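Local coordinates for putative branched-chain amino acid transport system substrate-binding protein (Rhodopseudomonas palustris, PDB 3TX6) that probably captures aromatic acids in the periplasm, binding 3-(4-hydroxyphenyl)pyruvic acid here, for uptake by an ABC transporter, at residues Asn60-Val65 with Ser86-Glu91; Gly139-Ser144 with Asp192-Gly197; Lys216-Gln221 with Gly240-Ser245. One frame throughout, in Å; residues are numbered along the deposited sequence.

In the fold
Along the chain the three contacts follow in series, each closing before the next opens. Contact 1 pairs helices 54-67 and 79-92, which pack beside strand 72-75 of a mixed sheet, mostly of parallel strands, in one lobe. Contacts 2 and 3 lie in the sheet of the other lobe, where strands 137-143, 193-197, 218-221 and 242-245 run side by side; their centres are about 11 Å apart, and backbone atoms Val196 N and Ile194 O probably hydrogen-bond to Tyr220, linking strands 193-197 and 218-221. The centres of contacts 1 and 3 lie about 37 Å apart, on opposite sides of the chain's centre. This two-lobed division is that of a periplasmic binding protein, and Tyr143 of contact 2 touches the bound ligand.

Contact 1. Residues Asn60-Val65 with Ser86-Glu91; sequences NARRFV and SNVANE
OE1 of Glu91 takes two donors that tie it to Arg62: the guanidinium NH2 at 2.8 Å and a water whose oxygen also accepts from NH1 of Arg62. The direct NH2-OE1 bond is a salt bridge with an N-H...O angle of 159°. OE1 lies at the edge of the guanidinium, close to its plane, and so does the water; the carboxylate, in contrast, is met from above its own plane, the two flat groups being turned 77° apart. Arg62 gets there with CG anti to the backbone N (chi1 178°) and bends at chi2 and chi3, which bring the guanidinium across toward the neighbouring helix.

Beneath this bridge is an apolar patch centred on Val88. Its CG1 lies 3.8 Å from CB of Ala61 and 4.2 Å from CG2 of Val65, and the same methyl comes within 4.0 Å of NH2 of Arg62, obliquely to the guanidinium. The small methyl of Ala61 suits a close approach: CA of Ala61 and CA of Val88 are 6.4 Å apart, and the helix axes come within 9.2 Å, running roughly the same way. Ala61, Val65 and Ala89 also rest on Ile73 of strand 72-75, so in this lobe the two helices cover the sheet on the side of Ile73.

The contact is therefore layered, with methyl packing toward the sheet and a charged pair on the outer side. Because one carboxylate oxygen serves both the arginine and the bridging water, the guanidinium is held at two nitrogens, which probably limits its rotation and partly offsets the charge of Glu91.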
loop_
_atom_site.group_PDB
_atom_site.type_symbol
_atom_site.label_atom_id
_atom_site.label_comp_id
_atom_site.label_asym_id
_atom_site.label_seq_id
_atom_site.Cartn_x
_atom_site.Cartn_y
_atom_site.Cartn_z
ATOM N N ASN A 60 -9.193 -0.557 -17.972
ATOM C CA ASN A 60 -7.831 -0.052 -18.132
ATOM C C ASN A 60 -6.848 -1.180 -18.279
ATOM O O ASN A 60 -6.001 -1.161 -19.184
ATOM C CB ASN A 60 -7.421 0.868 -16.982
ATOM C CG ASN A 60 -8.234 2.159 -16.945
ATOM O OD1 ASN A 60 -8.950 2.501 -17.895
ATOM N ND2 ASN A 60 -8.106 2.908 -15.858
ATOM N N ALA A 61 -6.917 -2.166 -17.391
ATOM C CA ALA A 61 -6.011 -3.292 -17.439
ATOM C C ALA A 61 -6.097 -4.022 -18.791
ATOM O O ALA A 61 -5.069 -4.411 -19.358
ATOM C CB ALA A 61 -6.253 -4.276 -16.242
ATOM N N ARG A 62 -7.313 -4.207 -19.298
ATOM C CA ARG A 62 -7.498 -4.845 -20.564
ATOM C C ARG A 62 -6.902 -4.031 -21.710
ATOM O O ARG A 62 -6.268 -4.597 -22.588
ATOM C CB ARG A 62 -8.985 -5.131 -20.789
ATOM C CG ARG A 62 -9.305 -5.767 -22.128
ATOM C CD ARG A 62 -8.518 -7.027 -22.468
ATOM N NE ARG A 62 -8.730 -8.046 -21.471
ATOM C CZ ARG A 62 -8.181 -9.265 -21.489
ATOM N NH1 ARG A 62 -7.317 -9.586 -22.434
ATOM N NH2 ARG A 62 -8.408 -10.115 -20.488
ATOM N N ARG A 63 -7.085 -2.703 -21.680
ATOM C CA ARG A 63 -6.483 -1.854 -22.708
ATOM C C ARG A 63 -4.974 -2.051 -22.711
ATOM O O ARG A 63 -4.340 -2.142 -23.742
ATOM C CB ARG A 63 -6.765 -0.369 -22.468
ATOM C CG ARG A 63 -8.177 0.079 -22.777
ATOM C CD ARG A 63 -8.413 1.572 -22.579
ATOM N NE ARG A 63 -7.570 2.301 -23.495
ATOM C CZ ARG A 63 -7.194 3.559 -23.377
ATOM N NH1 ARG A 63 -7.595 4.315 -22.393
ATOM N NH2 ARG A 63 -6.396 4.061 -24.313
ATOM N N PHE A 64 -4.363 -2.168 -21.536
ATOM C CA PHE A 64 -2.939 -2.355 -21.491
ATOM C C PHE A 64 -2.527 -3.683 -22.113
ATOM O O PHE A 64 -1.514 -3.760 -22.791
ATOM C CB PHE A 64 -2.377 -2.328 -20.060
ATOM C CG PHE A 64 -2.690 -1.079 -19.284
ATOM C CD1 PHE A 64 -2.690 0.158 -19.887
ATOM C CD2 PHE A 64 -2.870 -1.155 -17.904
ATOM C CE1 PHE A 64 -2.924 1.301 -19.153
ATOM C CE2 PHE A 64 -3.140 -0.028 -17.174
ATOM C CZ PHE A 64 -3.142 1.203 -17.789
ATOM N N VAL A 65 -3.268 -4.743 -21.803
ATOM C CA VAL A 65 -2.748 -6.076 -22.103
ATOM C C VAL A 65 -2.985 -6.381 -23.556
ATOM O O VAL A 65 -2.180 -7.151 -24.129
ATOM C CB VAL A 65 -3.212 -7.212 -21.103
ATOM C CG1 VAL A 65 -2.901 -6.913 -19.648
ATOM C CG2 VAL A 65 -4.658 -7.522 -21.225
ATOM N N SER A 86 -5.925 -7.687 -11.001
ATOM C CA SER A 86 -5.394 -9.039 -10.833
ATOM C C SER A 86 -6.165 -10.063 -11.643
ATOM O O SER A 86 -5.545 -10.948 -12.275
ATOM C CB SER A 86 -5.328 -9.441 -9.323
ATOM O OG SER A 86 -4.763 -10.697 -9.163
ATOM N N ASN A 87 -7.503 -9.925 -11.674
ATOM C CA ASN A 87 -8.349 -10.798 -12.480
ATOM C C ASN A 87 -7.932 -10.740 -13.946
ATOM O O ASN A 87 -7.753 -11.775 -14.585
ATOM C CB ASN A 87 -9.827 -10.434 -12.377
ATOM C CG ASN A 87 -10.415 -10.754 -11.015
ATOM O OD1 ASN A 87 -9.876 -11.565 -10.240
ATOM N ND2 ASN A 87 -11.512 -10.069 -10.689
ATOM N N VAL A 88 -7.722 -9.529 -14.449
ATOM C CA VAL A 88 -7.345 -9.343 -15.846
ATOM C C VAL A 88 -5.942 -9.921 -16.126
ATOM O O VAL A 88 -5.732 -10.634 -17.114
ATOM C CB VAL A 88 -7.439 -7.871 -16.269
ATOM C CG1 VAL A 88 -6.895 -7.680 -17.704
ATOM C CG2 VAL A 88 -8.890 -7.396 -16.177
ATOM N N ALA A 89 -4.996 -9.600 -15.238
ATOM C CA ALA A 89 -3.612 -9.991 -15.364
ATOM C C ALA A 89 -3.484 -11.493 -15.421
ATOM O O ALA A 89 -2.714 -12.024 -16.227
ATOM C CB ALA A 89 -2.752 -9.426 -14.238
ATOM N N ASN A 90 -4.207 -12.184 -14.545
ATOM C CA ASN A 90 -4.112 -13.622 -14.504
ATOM C C ASN A 90 -4.765 -14.317 -15.689
ATOM O O ASN A 90 -4.320 -15.392 -16.104
ATOM C CB ASN A 90 -4.617 -14.199 -13.194
ATOM C CG ASN A 90 -3.597 -14.053 -12.078
ATOM O OD1 ASN A 90 -2.742 -14.916 -11.901
ATOM N ND2 ASN A 90 -3.637 -12.908 -11.356
ATOM N N GLU A 91 -5.779 -13.709 -16.257
ATOM C CA GLU A 91 -6.438 -14.260 -17.454
ATOM C C GLU A 91 -5.597 -14.027 -18.713
ATOM O O GLU A 91 -5.419 -14.948 -19.535
ATOM C CB GLU A 91 -7.816 -13.610 -17.583
ATOM C CG GLU A 91 -8.714 -14.307 -18.600
ATOM C CD GLU A 91 -8.622 -13.827 -20.016
ATOM O OE1 GLU A 91 -7.858 -12.889 -20.296
ATOM O OE2 GLU A 91 -9.336 -14.404 -20.874
HETATM O O HOH W 1 -6.483 -12.405 -22.661
#

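Contact 2. Residues Gly139-Ser144 with Asp192-Gly197; sequences GYIGYS and DAILVG
Strands 139-143 and 193-197 run parallel, 8° apart in direction, and five backbone hydrogen bonds join them, from Gly139 N to Ala193 O at one end to Tyr143 N to Gly197 O at the other. Strand 165-172 lies beyond 137-143 in this lobe's sheet.

On the face carrying Tyr140 and Leu195, Tyr140 has CG anti to the backbone N (chi1 -177°), which lays the ring along the strand pair. CD1 of Tyr140 meets CD2 of Leu195 at 3.9 Å, and OH of Tyr140 reaches CA of Gly197 at 3.6 Å. That hydroxyl, weakly hydrogen-bonded to Gly148 O, would run into a side chain at Gly197, so the glycine makes room for it. Trp151 and Phe152 pack on the same ring. An alanine in place of Tyr140 would probably open a gap over Gly197 and take from Leu195 CD2 and Phe152 the ring they pack against here.

On the other face CG2 of Ile141 packs against CG2 of Val196 at 3.8 Å, side by side and pointing the same way, with Pro206 of helix 200-213 touching both.

At the strand ends, O of Gly197 lies over one face of the Tyr143 ring while accepting the backbone N-H of Tyr143. That bond sets where the residue starts; the Tyr143 OH bond to Ser199 OG and an edge-to-face contact with Phe172 probably limit the ring's freedom, consistent with a steady wall for the ligand it touches.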
loop_
_atom_site.group_PDB
_atom_site.type_symbol
_atom_site.label_atom_id
_atom_site.label_comp_id
_atom_site.label_asym_id
_atom_site.label_seq_id
_atom_site.Cartn_x
_atom_site.Cartn_y
_atom_site.Cartn_z
ATOM N N GLY A 139 -11.683 -2.010 20.122
ATOM C CA GLY A 139 -12.814 -1.923 19.198
ATOM C C GLY A 139 -12.274 -1.691 17.781
ATOM O O GLY A 139 -11.150 -1.254 17.601
ATOM N N TYR A 140 -13.080 -2.037 16.803
ATOM C CA TYR A 140 -12.753 -1.873 15.359
ATOM C C TYR A 140 -13.817 -1.088 14.647
ATOM O O TYR A 140 -15.018 -1.317 14.860
ATOM C CB TYR A 140 -12.714 -3.234 14.702
ATOM C CG TYR A 140 -12.320 -3.197 13.225
ATOM C CD1 TYR A 140 -11.020 -2.892 12.845
ATOM C CD2 TYR A 140 -13.246 -3.501 12.207
ATOM C CE1 TYR A 140 -10.651 -2.880 11.492
ATOM C CE2 TYR A 140 -12.895 -3.433 10.867
ATOM C CZ TYR A 140 -11.581 -3.166 10.514
ATOM O OH TYR A 140 -11.171 -3.118 9.208
ATOM N N ILE A 141 -13.340 -0.179 13.795
ATOM C CA ILE A 141 -14.145 0.558 12.840
ATOM C C ILE A 141 -13.379 0.535 11.529
ATOM O O ILE A 141 -12.253 1.027 11.453
ATOM C CB ILE A 141 -14.510 2.012 13.291
ATOM C CG1 ILE A 141 -15.492 2.572 12.279
ATOM C CG2 ILE A 141 -13.288 2.901 13.564
ATOM C CD1 ILE A 141 -16.223 3.851 12.662
ATOM N N GLY A 142 -14.000 -0.030 10.515
ATOM C CA GLY A 142 -13.357 -0.136 9.201
ATOM C C GLY A 142 -14.339 -0.333 8.059
ATOM O O GLY A 142 -15.550 -0.450 8.250
ATOM N N TYR A 143 -13.821 -0.344 6.840
ATOM C CA TYR A 143 -14.704 -0.483 5.674
ATOM C C TYR A 143 -15.471 -1.770 5.667
ATOM O O TYR A 143 -14.972 -2.831 6.087
ATOM C CB TYR A 143 -13.962 -0.431 4.333
ATOM C CG TYR A 143 -13.163 0.815 4.045
ATOM C CD1 TYR A 143 -13.666 2.081 4.292
ATOM C CD2 TYR A 143 -11.945 0.721 3.397
ATOM C CE1 TYR A 143 -12.929 3.204 3.981
ATOM C CE2 TYR A 143 -11.203 1.832 3.090
ATOM C CZ TYR A 143 -11.714 3.089 3.351
ATOM O OH TYR A 143 -10.977 4.199 3.044
ATOM N N SER A 144 -16.666 -1.681 5.087
ATOM C CA SER A 144 -17.526 -2.836 4.795
ATOM C C SER A 144 -17.161 -3.436 3.422
ATOM O O SER A 144 -17.997 -3.585 2.540
ATOM C CB SER A 144 -19.003 -2.424 4.854
ATOM O OG SER A 144 -19.258 -1.315 4.019
ATOM N N ASP A 192 -10.126 -0.059 25.516
ATOM C CA ASP A 192 -8.834 0.583 25.782
ATOM C C ASP A 192 -8.199 1.225 24.531
ATOM O O ASP A 192 -7.450 2.226 24.651
ATOM C CB ASP A 192 -7.857 -0.421 26.380
ATOM C CG ASP A 192 -8.322 -0.979 27.690
ATOM O OD1 ASP A 192 -9.118 -0.301 28.406
ATOM O OD2 ASP A 192 -7.858 -2.109 28.002
ATOM N N ALA A 193 -8.449 0.637 23.353
ATOM C CA ALA A 193 -7.879 1.122 22.087
ATOM C C ALA A 193 -8.910 0.892 20.970
ATOM O O ALA A 193 -9.802 0.047 21.082
ATOM C CB ALA A 193 -6.546 0.448 21.768
ATOM N N ILE A 194 -8.848 1.685 19.901
ATOM C CA ILE A 194 -9.662 1.392 18.720
ATOM C C ILE A 194 -8.744 1.348 17.505
ATOM O O ILE A 194 -7.838 2.161 17.390
ATOM C CB ILE A 194 -10.761 2.435 18.496
ATOM C CG1 ILE A 194 -11.833 2.309 19.581
ATOM C CG2 ILE A 194 -11.436 2.276 17.124
ATOM C CD1 ILE A 194 -12.743 3.502 19.701
ATOM N N LEU A 195 -8.977 0.360 16.645
ATOM C CA LEU A 195 -8.256 0.187 15.381
ATOM C C LEU A 195 -9.175 0.683 14.290
ATOM O O LEU A 195 -10.331 0.235 14.166
ATOM C CB LEU A 195 -7.865 -1.277 15.076
ATOM C CG LEU A 195 -7.267 -1.530 13.675
ATOM C CD1 LEU A 195 -5.918 -0.812 13.581
ATOM C CD2 LEU A 195 -7.130 -3.065 13.498
ATOM N N VAL A 196 -8.642 1.586 13.479
ATOM C CA VAL A 196 -9.409 2.112 12.342
ATOM C C VAL A 196 -8.886 1.422 11.082
ATOM O O VAL A 196 -7.706 1.531 10.807
ATOM C CB VAL A 196 -9.248 3.638 12.218
ATOM C CG1 VAL A 196 -9.965 4.142 10.994
ATOM C CG2 VAL A 196 -9.731 4.356 13.482
ATOM N N GLY A 197 -9.765 0.706 10.350
ATOM C CA GLY A 197 -9.433 -0.025 9.079
ATOM C C GLY A 197 -9.955 0.713 7.841
ATOM O O GLY A 197 -11.004 0.406 7.267
#

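Contact 3. Residues Lys216-Gln221 with Gly240-Ser245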
loop_
_atom_site.group_PDB
_atom_site.type_symbol
_atom_site.label_atom_id
_atom_site.label_comp_id
_atom_site.label_asym_id
_atom_site.label_seq_id
_atom_site.Cartn_x
_atom_site.Cartn_y
_atom_site.Cartn_z
ATOM N N LYS A 216 -10.951 8.515 24.869
ATOM C CA LYS A 216 -9.647 8.806 25.484
ATOM C C LYS A 216 -8.592 7.765 25.275
ATOM O O LYS A 216 -7.406 7.986 25.591
ATOM C CB LYS A 216 -9.782 9.038 26.997
ATOM C CG LYS A 216 -10.129 10.464 27.404
ATOM C CD LYS A 216 -11.534 10.823 26.949
ATOM C CE LYS A 216 -12.299 11.673 27.959
ATOM N NZ LYS A 216 -13.756 11.503 27.773
ATOM N N GLY A 217 -9.003 6.622 24.737
ATOM C CA GLY A 217 -8.075 5.522 24.498
ATOM C C GLY A 217 -7.120 5.778 23.360
ATOM O O GLY A 217 -7.235 6.793 22.637
ATOM N N LEU A 218 -6.141 4.872 23.242
ATOM C CA LEU A 218 -5.222 4.906 22.126
ATOM C C LEU A 218 -5.965 4.604 20.814
ATOM O O LEU A 218 -6.830 3.727 20.767
ATOM C CB LEU A 218 -4.013 3.978 22.338
ATOM C CG LEU A 218 -3.015 4.320 23.470
ATOM C CD1 LEU A 218 -1.866 3.309 23.556
ATOM C CD2 LEU A 218 -2.464 5.742 23.268
ATOM N N ILE A 219 -5.651 5.361 19.759
ATOM C CA ILE A 219 -6.188 5.048 18.396
ATOM C C ILE A 219 -5.071 4.645 17.450
ATOM O O ILE A 219 -3.935 5.251 17.453
ATOM C CB ILE A 219 -6.923 6.257 17.775
ATOM C CG1 ILE A 219 -8.085 6.695 18.665
ATOM C CG2 ILE A 219 -7.404 5.951 16.337
ATOM C CD1 ILE A 219 -8.717 8.042 18.251
ATOM N N TYR A 220 -5.365 3.570 16.706
ATOM C CA TYR A 220 -4.409 2.947 15.828
ATOM C C TYR A 220 -4.921 3.025 14.402
ATOM O O TYR A 220 -6.131 2.820 14.116
ATOM C CB TYR A 220 -4.171 1.481 16.252
ATOM C CG TYR A 220 -3.401 1.329 17.578
ATOM C CD1 TYR A 220 -4.016 1.506 18.842
ATOM C CD2 TYR A 220 -2.070 1.031 17.565
ATOM C CE1 TYR A 220 -3.269 1.413 20.023
ATOM C CE2 TYR A 220 -1.327 0.920 18.755
ATOM C CZ TYR A 220 -1.930 1.115 19.984
ATOM O OH TYR A 220 -1.150 0.972 21.141
ATOM N N GLN A 221 -3.989 3.340 13.511
ATOM C CA GLN A 221 -4.316 3.534 12.092
ATOM C C GLN A 221 -3.495 2.581 11.266
ATOM O O GLN A 221 -2.314 2.284 11.616
ATOM C CB GLN A 221 -4.079 4.978 11.598
ATOM C CG GLN A 221 -5.034 6.026 12.152
ATOM C CD GLN A 221 -6.390 6.052 11.467
ATOM O OE1 GLN A 221 -6.551 5.472 10.385
ATOM N NE2 GLN A 221 -7.365 6.765 12.046
ATOM N N GLY A 240 -0.763 11.771 18.911
ATOM C CA GLY A 240 -0.579 10.520 19.665
ATOM C C GLY A 240 -0.995 9.254 18.972
ATOM O O GLY A 240 -0.863 8.173 19.553
ATOM N N VAL A 241 -1.506 9.381 17.736
ATOM C CA VAL A 241 -1.984 8.227 16.968
ATOM C C VAL A 241 -0.812 7.306 16.810
ATOM O O VAL A 241 0.388 7.757 16.811
ATOM C CB VAL A 241 -2.587 8.656 15.596
ATOM C CG1 VAL A 241 -1.498 9.102 14.620
ATOM C CG2 VAL A 241 -3.472 7.559 14.961
ATOM N N LEU A 242 -1.101 6.013 16.729
ATOM C CA LEU A 242 -0.058 5.050 16.320
ATOM C C LEU A 242 -0.460 4.560 14.951
ATOM O O LEU A 242 -1.616 4.210 14.720
ATOM C CB LEU A 242 0.002 3.858 17.278
ATOM C CG LEU A 242 0.518 4.078 18.696
ATOM C CD1 LEU A 242 1.822 4.918 18.730
ATOM C CD2 LEU A 242 -0.629 4.749 19.451
HETATM N N MSE A 243 0.517 4.480 14.066
HETATM C CA MSE A 243 0.202 4.240 12.653
HETATM C C MSE A 243 1.253 3.358 12.091
HETATM O O MSE A 243 2.458 3.629 12.254
HETATM C CB MSE A 243 0.147 5.583 11.919
HETATM C CG MSE A 243 0.048 5.311 10.429
HETATM SE SE MSE A 243 0.006 6.941 9.385
HETATM C CE MSE A 243 -1.521 7.932 10.170
ATOM N N ALA A 244 0.820 2.269 11.458
ATOM C CA ALA A 244 1.748 1.383 10.748
ATOM C C ALA A 244 2.126 2.103 9.468
ATOM O O ALA A 244 1.263 2.719 8.812
ATOM C CB ALA A 244 1.097 0.030 10.435
ATOM N N SER A 245 3.419 2.077 9.133
ATOM C CA SER A 245 3.916 2.763 7.949
ATOM C C SER A 245 5.048 1.988 7.365
ATOM O O SER A 245 5.780 1.330 8.068
ATOM C CB SER A 245 4.454 4.120 8.367
ATOM O OG SER A 245 4.951 4.844 7.320
HETATM O O HOH W 2 -3.563 7.565 20.276
#
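Leu242 and Tyr220 form the closest side-chain pairing here, side by side and pointing the same way from adjacent parallel strands. CB of Leu242 lies 3.5 Å from CD2 of Tyr220, and CD2 of Leu242 sits over one face of the ring, 4.1 Å from its centroid and 21° off the normal, a CH-pi contact. The methyl is displaced toward the rim rather than centred. That same CD2 also meets CD2 of Leu218 at 4.4 Å, so the leucine spans two residues of the opposing strand.

On the side of Gln221, CG2 of Val241 fits between backbone and side chain: it is 3.4 Å from O of Ile219 and 3.6 Å from CG of Gln221. Gln221 places CG anti to its carbonyl carbon (chi1 -69°) and then bends at chi2, which carries its amide away from strand 242-245, toward helix 200-213, and there NE2 donates to O of Ala203 and to OE1 of Gln207.

These side chains are set in register by three backbone bonds: Leu242 N to Ile219 O, Gln221 N to Leu242 O at 2.8 Å, and Ala244 N to Gln221 O. The first is almost straight, at 174°. A water accepts from Ile219 N and makes a weak bond to Gly240 O, bridging the two segments just ahead of the first beta bridge, Tyr220 with Leu242.

The phenol end of Tyr220 is fixed from outside by ND1 of His129. Helix 119-130, which carries that histidine, also covers Leu242 (through His129) and Ala244 (through Met122). The two strands belong to a beta-alpha-beta unit connected through helix 228-234, and they lie between strand 193-197, beside 218-221, and strand 349-354, antiparallel to 242-245.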